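Local coordinates for B-agarase (Agarivorans gilvus, PDB 5Z6P), which is a family 50 glycoside hydrolase, an agarase that probably cleaves the beta-1,4 linkages of agarose, between D-galactose and 3,6-anhydro-L-galactose, at residues L545-Y550 against D586-L590; L591-S596 against V629-K635; F669-A673 against N731-G735; S676-H680 against D719-T723. One frame throughout, in Å; residues are numbered along the deposited sequence.

How the interactions relate
The four contacts form two pairs. Interactions 1 and 2 share helix 581-609, which meets helix 537-550 in the first and helix 627-634 in the second; their centres lie about 14 Å apart, and L545 CD1 packs on A593 CB at 3.8 Å. Interactions 3 and 4, with centres about 9 Å apart, join loops after strands 664-668 and 709-714, consistent with the end of a (beta/alpha)8 barrel where such enzymes bind substrate. Interaction 4 is nested inside the chain loop that interaction 3 closes, and D719 OD1 probably accepts hydrogen bonds from G735 N at 2.8 Å and N733 ND2 at 3.1 Å. Interactions 2 and 3 are about 17 Å apart at their nearest atoms.

Interaction 1: L545-Y550 against D586-L590; sequences LLKTKY and DYALL
The carboxylate of D586 is gripped through both oxygens: OD2 accepts a 2.5 Å hydrogen bond from Y550 OH, and OD1 forms a salt bridge with K549 NZ at 2.6 Å. This is helix-on-helix packing, in which helices 537-550 and 581-609 cross at a steep angle, their short segments at 130° with axes 11.2 Å apart. That wide spacing suits long residues, which have to bridge it. Lysine does so with an extended chain and approaches OD1 on the syn side, 22° out of the carboxylate plane. Tyrosine arrives from the opposite direction to D586, and its hydroxyl uses the syn lone pair of OD2, with ring and carboxylate planes nearly perpendicular. K549 CG lies above one face of the Y550 ring, offset toward the rim. W560 NE1 also donates to OD2, and S559 OG bonds Y550 OH. With two donors on OD2 and a lysine on OD1, the buried acid would probably be stabilised as its anion. Leucines fill the apolar part of the interface. L546 crosses D586 obliquely, its CD2 3.9 Å from D586 CG. L545 turns its CG anti to the backbone N (chi1 -170°), which sends both methyls toward the other helix; CD2 meets L589 CB at 4.1 Å, while CD1 rests against L590 CD2 at 3.8 Å.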
loop_
_atom_site.group_PDB
_atom_site.type_symbol
_atom_site.label_atom_id
_atom_site.label_comp_id
_atom_site.label_asym_id
_atom_site.label_seq_id
_atom_site.Cartn_x
_atom_site.Cartn_y
_atom_site.Cartn_z
ATOM N N LEU A 545 -18.480 29.473 7.995
ATOM C CA LEU A 545 -19.392 28.480 7.455
ATOM C C LEU A 545 -20.576 28.237 8.412
ATOM O O LEU A 545 -21.723 28.240 7.993
ATOM C CB LEU A 545 -18.644 27.170 7.160
ATOM C CG LEU A 545 -19.391 26.087 6.382
ATOM C CD1 LEU A 545 -18.434 25.053 5.826
ATOM C CD2 LEU A 545 -20.500 25.370 7.193
ATOM N N LEU A 546 -20.291 27.998 9.683
ATOM C CA LEU A 546 -21.334 27.765 10.660
ATOM C C LEU A 546 -22.197 29.022 10.868
ATOM O O LEU A 546 -23.401 28.926 11.053
ATOM C CB LEU A 546 -20.725 27.303 11.989
ATOM C CG LEU A 546 -20.059 25.923 11.846
ATOM C CD1 LEU A 546 -19.078 25.606 12.973
ATOM C CD2 LEU A 546 -21.109 24.829 11.688
ATOM N N LYS A 547 -21.565 30.191 10.829
ATOM C CA LYS A 547 -22.277 31.454 11.007
ATOM C C LYS A 547 -23.240 31.676 9.830
ATOM O O LYS A 547 -24.335 32.174 9.998
ATOM C CB LYS A 547 -21.278 32.599 11.135
ATOM C CG LYS A 547 -21.839 33.916 11.567
ATOM C CD LYS A 547 -20.693 34.831 11.966
ATOM C CE LYS A 547 -20.620 36.055 11.087
ATOM N NZ LYS A 547 -21.633 37.082 11.449
ATOM N N THR A 548 -22.833 31.271 8.639
ATOM C CA THR A 548 -23.696 31.378 7.470
ATOM C C THR A 548 -24.884 30.411 7.569
ATOM O O THR A 548 -26.011 30.756 7.220
ATOM C CB THR A 548 -22.890 31.110 6.185
ATOM O OG1 THR A 548 -21.969 32.187 5.988
ATOM C CG2 THR A 548 -23.807 30.979 4.971
ATOM N N LYS A 549 -24.630 29.203 8.062
ATOM C CA LYS A 549 -25.702 28.248 8.274
ATOM C C LYS A 549 -26.658 28.629 9.422
ATOM O O LYS A 549 -27.865 28.540 9.261
ATOM C CB LYS A 549 -25.144 26.860 8.545
ATOM C CG LYS A 549 -26.218 25.872 8.916
ATOM C CD LYS A 549 -25.668 24.483 9.076
ATOM C CE LYS A 549 -26.773 23.467 9.135
ATOM N NZ LYS A 549 -26.199 22.142 9.376
ATOM N N TYR A 550 -26.123 29.034 10.575
ATOM C CA TYR A 550 -26.955 29.220 11.769
ATOM C C TYR A 550 -27.325 30.681 12.061
ATOM O O TYR A 550 -28.280 30.933 12.786
ATOM C CB TYR A 550 -26.269 28.608 13.001
ATOM C CG TYR A 550 -26.234 27.093 12.965
ATOM C CD1 TYR A 550 -27.379 26.353 13.205
ATOM C CD2 TYR A 550 -25.067 26.414 12.667
ATOM C CE1 TYR A 550 -27.365 24.983 13.156
ATOM C CE2 TYR A 550 -25.034 25.024 12.618
ATOM C CZ TYR A 550 -26.195 24.315 12.864
ATOM O OH TYR A 550 -26.201 22.946 12.834
ATOM N N ASP A 586 -22.773 18.900 10.296
ATOM C CA ASP A 586 -21.874 20.053 10.244
ATOM C C ASP A 586 -20.404 19.635 10.039
ATOM O O ASP A 586 -19.702 20.258 9.269
ATOM C CB ASP A 586 -22.031 20.910 11.514
ATOM C CG ASP A 586 -23.363 21.669 11.546
ATOM O OD1 ASP A 586 -23.887 21.954 10.464
ATOM O OD2 ASP A 586 -23.882 21.966 12.636
ATOM N N TYR A 587 -19.949 18.583 10.714
ATOM C CA TYR A 587 -18.585 18.091 10.486
ATOM C C TYR A 587 -18.378 17.774 9.007
ATOM O O TYR A 587 -17.335 18.080 8.439
ATOM C CB TYR A 587 -18.263 16.840 11.329
ATOM C CG TYR A 587 -18.402 17.000 12.830
ATOM C CD1 TYR A 587 -18.325 18.248 13.434
ATOM C CD2 TYR A 587 -18.600 15.887 13.642
ATOM C CE1 TYR A 587 -18.459 18.386 14.818
ATOM C CE2 TYR A 587 -18.736 16.006 14.992
ATOM C CZ TYR A 587 -18.668 17.249 15.582
ATOM O OH TYR A 587 -18.818 17.335 16.932
ATOM N N ALA A 588 -19.383 17.161 8.388
ATOM C CA ALA A 588 -19.333 16.843 6.962
ATOM C C ALA A 588 -19.170 18.097 6.088
ATOM O O ALA A 588 -18.339 18.123 5.189
ATOM C CB ALA A 588 -20.577 16.082 6.552
ATOM N N LEU A 589 -19.976 19.118 6.347
ATOM C CA LEU A 589 -19.847 20.385 5.630
ATOM C C LEU A 589 -18.430 20.961 5.776
ATOM O O LEU A 589 -17.830 21.412 4.817
ATOM C CB LEU A 589 -20.861 21.409 6.150
ATOM C CG LEU A 589 -22.356 21.144 5.960
ATOM C CD1 LEU A 589 -23.167 22.221 6.670
ATOM C CD2 LEU A 589 -22.716 21.081 4.477
ATOM N N LEU A 590 -17.932 20.958 7.007
ATOM C CA LEU A 590 -16.624 21.517 7.322
ATOM C C LEU A 590 -15.513 20.742 6.603
ATOM O O LEU A 590 -14.667 21.351 5.989
ATOM C CB LEU A 590 -16.388 21.513 8.835
ATOM C CG LEU A 590 -17.375 22.350 9.667
ATOM C CD1 LEU A 590 -17.123 22.202 11.164
ATOM C CD2 LEU A 590 -17.332 23.819 9.271
#

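Interaction 2: L591-S596 against V629-K635; sequences LEAFAS and VVRAAAK
E592 and K635 reach across the groove between their helices at about a right angle to each other, and K635 NZ gives OE2 a 3.0 Å hydrogen bond within a salt bridge. The lysine uses the anti lone pair of OE2, the one facing away from OE1. R631 also crosses E592 at about a right angle, its guanidinium plane turned 49° from the carboxylate. E592 OE1 lies at the edge of the R631 guanidinium, near its plane, but the modelled separation there is too short to be trusted in detail. A water donates to E592 OE2 at 2.6 Å; its weak link to R631 NH1 is doubtful for the same reason. K635 is fully extended beyond CG, which lets NZ span E592 and also donate to S596 OG at 2.9 Å. The serine hydroxyl in turn donates to E592 O, one turn back; its OG lies beside the backbone N (chi1 -64°), and it meets the carbonyl from the face opposite to S596 N. Beneath the charges the residues are small. A595 CB and A632 CB touch at 3.6 Å, and V629 CG1 packs between A595 and L591. Alanines suit a place where the axes come within 8.1 Å at an angle of 36°, as is consistent with neighbouring helices in the outer layer of a (beta/alpha)8 barrel. Bonded to K635, and with R631 nearby, the E592 carboxylate would probably remain ionised, tying the partly exposed rim of an otherwise apolar seam.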
loop_
_atom_site.group_PDB
_atom_site.type_symbol
_atom_site.label_atom_id
_atom_site.label_comp_id
_atom_site.label_asym_id
_atom_site.label_seq_id
_atom_site.Cartn_x
_atom_site.Cartn_y
_atom_site.Cartn_z
ATOM N N LEU A 591 -15.546 19.408 6.673
ATOM C CA LEU A 591 -14.520 18.574 6.040
ATOM C C LEU A 591 -14.493 18.804 4.523
ATOM O O LEU A 591 -13.433 19.037 3.930
ATOM C CB LEU A 591 -14.755 17.086 6.358
ATOM C CG LEU A 591 -13.796 16.051 5.794
ATOM C CD1 LEU A 591 -12.371 16.299 6.253
ATOM C CD2 LEU A 591 -14.250 14.642 6.174
ATOM N N GLU A 592 -15.667 18.777 3.908
ATOM C CA GLU A 592 -15.740 18.997 2.474
ATOM C C GLU A 592 -15.261 20.393 2.090
ATOM O O GLU A 592 -14.558 20.528 1.102
ATOM C CB GLU A 592 -17.163 18.775 1.936
ATOM C CG GLU A 592 -17.288 19.159 0.470
ATOM C CD GLU A 592 -18.517 18.602 -0.213
ATOM O OE1 GLU A 592 -19.213 17.802 0.412
ATOM O OE2 GLU A 592 -18.781 18.961 -1.376
ATOM N N ALA A 593 -15.625 21.426 2.854
ATOM C CA ALA A 593 -15.149 22.780 2.529
ATOM C C ALA A 593 -13.613 22.864 2.631
ATOM O O ALA A 593 -12.957 23.451 1.793
ATOM C CB ALA A 593 -15.792 23.839 3.445
ATOM N N PHE A 594 -13.065 22.279 3.681
ATOM C CA PHE A 594 -11.615 22.224 3.850
ATOM C C PHE A 594 -10.930 21.564 2.646
ATOM O O PHE A 594 -10.074 22.166 2.014
ATOM C CB PHE A 594 -11.257 21.481 5.144
ATOM C CG PHE A 594 -9.814 21.022 5.209
ATOM C CD1 PHE A 594 -8.787 21.933 5.345
ATOM C CD2 PHE A 594 -9.506 19.673 5.167
ATOM C CE1 PHE A 594 -7.464 21.508 5.425
ATOM C CE2 PHE A 594 -8.203 19.242 5.234
ATOM C CZ PHE A 594 -7.176 20.163 5.351
ATOM N N ALA A 595 -11.324 20.330 2.342
ATOM C CA ALA A 595 -10.727 19.592 1.250
ATOM C C ALA A 595 -10.932 20.298 -0.086
ATOM O O ALA A 595 -10.026 20.327 -0.905
ATOM C CB ALA A 595 -11.281 18.178 1.193
ATOM N N SER A 596 -12.106 20.883 -0.306
ATOM C CA SER A 596 -12.369 21.541 -1.598
ATOM C C SER A 596 -11.348 22.637 -1.897
ATOM O O SER A 596 -10.916 22.795 -3.040
ATOM C CB SER A 596 -13.787 22.125 -1.646
ATOM O OG SER A 596 -14.761 21.107 -1.570
ATOM N N VAL A 629 -14.319 14.085 1.134
ATOM C CA VAL A 629 -13.107 14.473 0.424
ATOM C C VAL A 629 -13.121 13.952 -1.023
ATOM O O VAL A 629 -12.501 14.535 -1.902
ATOM C CB VAL A 629 -11.809 14.014 1.185
ATOM C CG1 VAL A 629 -11.754 14.670 2.581
ATOM C CG2 VAL A 629 -11.710 12.501 1.293
ATOM N N VAL A 630 -13.878 12.900 -1.294
ATOM C CA VAL A 630 -14.052 12.465 -2.681
ATOM C C VAL A 630 -14.886 13.489 -3.468
ATOM O O VAL A 630 -14.511 13.887 -4.557
ATOM C CB VAL A 630 -14.713 11.063 -2.786
ATOM C CG1 VAL A 630 -15.116 10.766 -4.228
ATOM C CG2 VAL A 630 -13.759 9.965 -2.261
ATOM N N ARG A 631 -15.996 13.942 -2.900
ATOM C CA ARG A 631 -16.773 14.999 -3.558
ATOM C C ARG A 631 -15.912 16.261 -3.740
ATOM O O ARG A 631 -15.980 16.913 -4.765
ATOM C CB ARG A 631 -18.059 15.309 -2.780
ATOM C CG ARG A 631 -19.127 14.239 -2.938
ATOM C CD ARG A 631 -20.510 14.660 -2.423
ATOM N NE ARG A 631 -20.740 14.208 -1.053
ATOM C CZ ARG A 631 -20.655 15.025 -0.030
ATOM N NH1 ARG A 631 -20.366 16.273 -0.285
ATOM N NH2 ARG A 631 -20.837 14.613 1.218
ATOM N N ALA A 632 -15.044 16.562 -2.785
ATOM C CA ALA A 632 -14.196 17.740 -2.929
ATOM C C ALA A 632 -13.231 17.561 -4.101
ATOM O O ALA A 632 -12.974 18.494 -4.871
ATOM C CB ALA A 632 -13.436 18.010 -1.649
ATOM N N ALA A 633 -12.700 16.355 -4.237
ATOM C CA ALA A 633 -11.727 16.107 -5.286
ATOM C C ALA A 633 -12.428 16.216 -6.624
ATOM O O ALA A 633 -11.936 16.852 -7.541
ATOM C CB ALA A 633 -11.082 14.741 -5.128
ATOM N N ALA A 634 -13.598 15.598 -6.704
ATOM C CA ALA A 634 -14.380 15.576 -7.925
ATOM C C ALA A 634 -14.652 16.993 -8.502
ATOM O O ALA A 634 -14.832 17.132 -9.697
ATOM C CB ALA A 634 -15.701 14.818 -7.679
ATOM N N LYS A 635 -14.618 18.035 -7.661
ATOM C CA LYS A 635 -14.880 19.418 -8.106
ATOM C C LYS A 635 -13.742 19.971 -8.942
ATOM O O LYS A 635 -13.940 20.888 -9.725
ATOM C CB LYS A 635 -15.095 20.373 -6.916
ATOM C CG LYS A 635 -16.194 19.973 -5.964
ATOM C CD LYS A 635 -16.366 20.982 -4.831
ATOM C CE LYS A 635 -17.418 20.496 -3.853
ATOM N NZ LYS A 635 -17.447 21.332 -2.633
HETATM O O HOH W 1 -21.059 18.482 -2.499
HETATM O O HOH W 2 -20.188 17.485 2.937
#

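Interaction 3: F669-A673 against N731-G735; sequences FHFGA and NYNIG
The imidazole of H670 has the CG2 methyl of I734 centred over one face: the carbon lies 3.3 Å from the ring centroid and only 6° off the normal, a close CH-pi contact. The branched isoleucine suits this place because CG2 can sit over the ring's centre while CD1 reaches along to ND1 at 3.7 Å. With its CG between the backbone N and the carbonyl carbon (chi1 66°), H670 presents this face to the neighbouring loop. At CE1 it also meets Y732 CD2 at 4.0 Å, the two side chains crossing at about a right angle. Farther along, A673 N donates a 3.1 Å hydrogen bond to N733 OD1, somewhat bent at 148°. G672 has no side chain, and N733 O comes within 2.9 Å of its CA, a tight passage of backbone against backbone. N733 is the centre of an inverse gamma turn, in which I734 N makes a weak bond back to Y732 O. The turn sets the asparagine and isoleucine side chains both toward 669-673, the loop that follows strand 664-668. A second shell fixes these groups. Q689 NE2, on the helix that ends this loop, also bonds N733 OD1, so the amide oxygen serves two donors. H670 NE2 is hydrogen-bonded to L683 N, and the ring of Y645 meets the imidazole. R692, from helix 689-704, bonds both F671 O and G735 O, while Y714 OH reaches I734 O from strand 709-714.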
loop_
_atom_site.group_PDB
_atom_site.type_symbol
_atom_site.label_atom_id
_atom_site.label_comp_id
_atom_site.label_asym_id
_atom_site.label_seq_id
_atom_site.Cartn_x
_atom_site.Cartn_y
_atom_site.Cartn_z
ATOM N N PHE A 669 -1.441 -1.178 -6.331
ATOM C CA PHE A 669 -1.944 -2.464 -5.848
ATOM C C PHE A 669 -0.807 -3.465 -5.982
ATOM O O PHE A 669 0.119 -3.243 -6.754
ATOM C CB PHE A 669 -3.178 -2.945 -6.630
ATOM C CG PHE A 669 -2.888 -3.396 -8.032
ATOM C CD1 PHE A 669 -2.702 -2.483 -9.050
ATOM C CD2 PHE A 669 -2.850 -4.746 -8.343
ATOM C CE1 PHE A 669 -2.446 -2.900 -10.348
ATOM C CE2 PHE A 669 -2.594 -5.184 -9.630
ATOM C CZ PHE A 669 -2.388 -4.265 -10.641
ATOM N N HIS A 670 -0.875 -4.568 -5.252
ATOM C CA HIS A 670 0.100 -5.619 -5.506
ATOM C C HIS A 670 -0.282 -6.974 -4.973
ATOM O O HIS A 670 -1.279 -7.137 -4.273
ATOM C CB HIS A 670 1.496 -5.218 -4.963
ATOM C CG HIS A 670 1.589 -5.090 -3.471
ATOM N ND1 HIS A 670 2.333 -4.103 -2.860
ATOM C CD2 HIS A 670 1.080 -5.847 -2.474
ATOM C CE1 HIS A 670 2.257 -4.247 -1.549
ATOM N NE2 HIS A 670 1.514 -5.305 -1.290
ATOM N N PHE A 671 0.560 -7.940 -5.316
ATOM C CA PHE A 671 0.456 -9.296 -4.816
ATOM C C PHE A 671 1.855 -9.868 -4.526
ATOM O O PHE A 671 2.741 -9.799 -5.369
ATOM C CB PHE A 671 -0.299 -10.161 -5.835
ATOM C CG PHE A 671 -1.691 -9.687 -6.087
ATOM C CD1 PHE A 671 -2.689 -9.928 -5.168
ATOM C CD2 PHE A 671 -1.998 -8.956 -7.225
ATOM C CE1 PHE A 671 -3.965 -9.472 -5.398
ATOM C CE2 PHE A 671 -3.274 -8.504 -7.446
ATOM C CZ PHE A 671 -4.254 -8.762 -6.537
ATOM N N GLY A 672 2.048 -10.394 -3.321
ATOM C CA GLY A 672 3.285 -11.058 -2.974
ATOM C C GLY A 672 3.159 -12.482 -2.451
ATOM O O GLY A 672 2.067 -12.959 -2.143
ATOM N N ALA A 673 4.293 -13.171 -2.360
ATOM C CA ALA A 673 4.317 -14.541 -1.859
ATOM C C ALA A 673 5.570 -14.733 -1.015
ATOM O O ALA A 673 6.301 -13.778 -0.766
ATOM C CB ALA A 673 4.260 -15.536 -2.997
ATOM N N ASN A 731 9.491 -4.652 3.271
ATOM C CA ASN A 731 10.282 -5.849 2.964
ATOM C C ASN A 731 9.490 -6.950 2.273
ATOM O O ASN A 731 9.631 -8.131 2.601
ATOM C CB ASN A 731 10.911 -6.395 4.260
ATOM C CG ASN A 731 9.877 -6.740 5.312
ATOM O OD1 ASN A 731 8.726 -6.322 5.223
ATOM N ND2 ASN A 731 10.278 -7.513 6.310
ATOM N N TYR A 732 8.678 -6.550 1.297
ATOM C CA TYR A 732 7.695 -7.424 0.686
ATOM C C TYR A 732 8.169 -7.995 -0.628
ATOM O O TYR A 732 8.813 -7.309 -1.410
ATOM C CB TYR A 732 6.379 -6.670 0.411
ATOM C CG TYR A 732 5.817 -5.838 1.534
ATOM C CD1 TYR A 732 6.080 -6.152 2.860
ATOM C CD2 TYR A 732 5.004 -4.747 1.265
ATOM C CE1 TYR A 732 5.555 -5.397 3.883
ATOM C CE2 TYR A 732 4.462 -3.981 2.285
ATOM C CZ TYR A 732 4.743 -4.319 3.594
ATOM O OH TYR A 732 4.235 -3.588 4.629
ATOM N N ASN A 733 7.786 -9.236 -0.895
ATOM C CA ASN A 733 7.950 -9.793 -2.229
ATOM C C ASN A 733 6.892 -9.240 -3.176
ATOM O O ASN A 733 5.946 -9.924 -3.482
ATOM C CB ASN A 733 7.888 -11.340 -2.180
ATOM C CG ASN A 733 7.785 -11.975 -3.555
ATOM O OD1 ASN A 733 7.006 -12.900 -3.758
ATOM N ND2 ASN A 733 8.546 -11.459 -4.508
ATOM N N ILE A 734 7.066 -8.007 -3.650
ATOM C CA ILE A 734 6.045 -7.383 -4.501
ATOM C C ILE A 734 6.527 -6.932 -5.872
ATOM O O ILE A 734 5.771 -6.373 -6.644
ATOM C CB ILE A 734 5.415 -6.162 -3.801
ATOM C CG1 ILE A 734 6.505 -5.155 -3.390
ATOM C CG2 ILE A 734 4.586 -6.624 -2.631
ATOM C CD1 ILE A 734 5.978 -3.774 -3.068
ATOM N N GLY A 735 7.784 -7.190 -6.191
ATOM C CA GLY A 735 8.309 -6.713 -7.441
ATOM C C GLY A 735 7.876 -7.487 -8.675
ATOM O O GLY A 735 7.503 -8.659 -8.606
#

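Interaction 4: S676-H680 against D719-T723; sequences SGFFH and DSPIT
Apolar contact between F678 and I722 carries most of this interface. The CG1 of the isoleucine sits over the centre of the phenylalanine ring, 3.7 Å from its centroid and 11° off the normal, in a CH-pi contact. The two branches of I722 divide the work: CG1 lies anti to the carbonyl carbon (chi1 -66°) and serves F678, while CG2 packs on F679 CE2 at 3.5 Å with the side chains at about a right angle. A beta-branched residue is well suited to meeting two successive aromatics, and the ring of F679 is stacked in turn with Y153. The second kind of contact places oxygens round the F678 ring. S720 O lies at the edge, in the ring plane, 3.2 Å from CE2, where the slightly positive ring hydrogens suit a carbonyl. D719 OD2 comes 3.3 Å from CZ, with the carboxylate turned 61° from the ring; its stronger partner is Y744 OH. A single water supplies a polar bridge, accepting from F679 N at 2.8 Å and donating to I722 O at 3.1 Å, which satisfies two buried backbone groups. Ahead of the aromatics, G677 turns the chain with a positive phi, a conformation that glycine adopts readily, and its O is bonded to N229 ND2. Both segments belong to loops following parallel strands, 664-668 and 709-714, and their packing is consistent with the C-terminal rim of a (beta/alpha)8 barrel, where glycosidases of this fold have their active sites.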
loop_
_atom_site.group_PDB
_atom_site.type_symbol
_atom_site.label_atom_id
_atom_site.label_comp_id
_atom_site.label_asym_id
_atom_site.label_seq_id
_atom_site.Cartn_x
_atom_site.Cartn_y
_atom_site.Cartn_z
ATOM N N SER A 676 9.895 -16.933 -2.786
ATOM C CA SER A 676 11.166 -16.433 -3.315
ATOM C C SER A 676 12.057 -15.971 -2.167
ATOM O O SER A 676 12.942 -15.161 -2.350
ATOM C CB SER A 676 10.954 -15.310 -4.339
ATOM O OG SER A 676 10.316 -14.177 -3.774
ATOM N N GLY A 677 11.793 -16.497 -0.977
ATOM C CA GLY A 677 12.695 -16.353 0.146
ATOM C C GLY A 677 12.536 -15.107 0.989
ATOM O O GLY A 677 13.451 -14.728 1.688
ATOM N N PHE A 678 11.361 -14.490 0.924
ATOM C CA PHE A 678 11.058 -13.276 1.670
ATOM C C PHE A 678 10.486 -13.629 3.026
ATOM O O PHE A 678 10.054 -14.747 3.242
ATOM C CB PHE A 678 10.067 -12.394 0.872
ATOM C CG PHE A 678 10.732 -11.525 -0.135
ATOM C CD1 PHE A 678 11.344 -12.077 -1.246
ATOM C CD2 PHE A 678 10.780 -10.151 0.043
ATOM C CE1 PHE A 678 11.991 -11.280 -2.162
ATOM C CE2 PHE A 678 11.424 -9.341 -0.858
ATOM C CZ PHE A 678 12.035 -9.899 -1.971
ATOM N N PHE A 679 10.493 -12.679 3.943
ATOM C CA PHE A 679 9.891 -12.880 5.244
ATOM C C PHE A 679 8.479 -12.297 5.345
ATOM O O PHE A 679 7.798 -12.502 6.333
ATOM C CB PHE A 679 10.770 -12.266 6.335
ATOM C CG PHE A 679 12.177 -12.797 6.355
ATOM C CD1 PHE A 679 12.436 -14.094 6.775
ATOM C CD2 PHE A 679 13.241 -11.997 5.972
ATOM C CE1 PHE A 679 13.737 -14.594 6.802
ATOM C CE2 PHE A 679 14.550 -12.487 6.005
ATOM C CZ PHE A 679 14.793 -13.792 6.411
ATOM N N HIS A 680 8.068 -11.544 4.337
ATOM C CA HIS A 680 6.800 -10.811 4.341
ATOM C C HIS A 680 6.268 -10.833 2.913
ATOM O O HIS A 680 6.978 -10.440 2.013
ATOM C CB HIS A 680 7.020 -9.367 4.836
ATOM C CG HIS A 680 5.778 -8.667 5.306
ATOM N ND1 HIS A 680 4.625 -8.586 4.552
ATOM C CD2 HIS A 680 5.529 -7.985 6.445
ATOM C CE1 HIS A 680 3.718 -7.892 5.215
ATOM N NE2 HIS A 680 4.238 -7.524 6.371
ATOM N N ASP A 719 11.310 -5.769 -6.477
ATOM C CA ASP A 719 11.198 -6.333 -5.130
ATOM C C ASP A 719 11.715 -5.351 -4.053
ATOM O O ASP A 719 12.717 -4.670 -4.283
ATOM C CB ASP A 719 11.999 -7.647 -5.035
ATOM C CG ASP A 719 11.139 -8.896 -5.214
ATOM O OD1 ASP A 719 9.898 -8.775 -5.258
ATOM O OD2 ASP A 719 11.717 -10.011 -5.281
ATOM N N SER A 720 11.046 -5.284 -2.898
ATOM C CA SER A 720 11.657 -4.688 -1.706
ATOM C C SER A 720 12.925 -5.457 -1.346
ATOM O O SER A 720 12.993 -6.651 -1.594
ATOM C CB SER A 720 10.733 -4.734 -0.483
ATOM O OG SER A 720 9.450 -4.202 -0.713
ATOM N N PRO A 721 13.902 -4.792 -0.700
ATOM C CA PRO A 721 15.008 -5.569 -0.118
ATOM C C PRO A 721 14.471 -6.526 0.928
ATOM O O PRO A 721 13.539 -6.165 1.627
ATOM C CB PRO A 721 15.909 -4.505 0.524
ATOM C CG PRO A 721 15.527 -3.229 -0.117
ATOM C CD PRO A 721 14.076 -3.349 -0.490
ATOM N N ILE A 722 15.035 -7.726 1.020
ATOM C CA ILE A 722 14.534 -8.742 1.952
ATOM C C ILE A 722 14.766 -8.280 3.384
ATOM O O ILE A 722 14.018 -8.624 4.301
ATOM C CB ILE A 722 15.211 -10.126 1.697
ATOM C CG1 ILE A 722 14.793 -10.664 0.324
ATOM C CG2 ILE A 722 14.852 -11.137 2.781
ATOM C CD1 ILE A 722 15.511 -11.919 -0.108
ATOM N N THR A 723 15.799 -7.463 3.555
ATOM C CA THR A 723 16.138 -6.872 4.848
ATOM C C THR A 723 15.429 -5.531 5.069
ATOM O O THR A 723 15.648 -4.861 6.061
ATOM C CB THR A 723 17.664 -6.665 4.959
ATOM O OG1 THR A 723 18.143 -6.158 3.715
ATOM C CG2 THR A 723 18.376 -7.982 5.258
HETATM O O HOH W 3 11.415 -10.104 3.596
#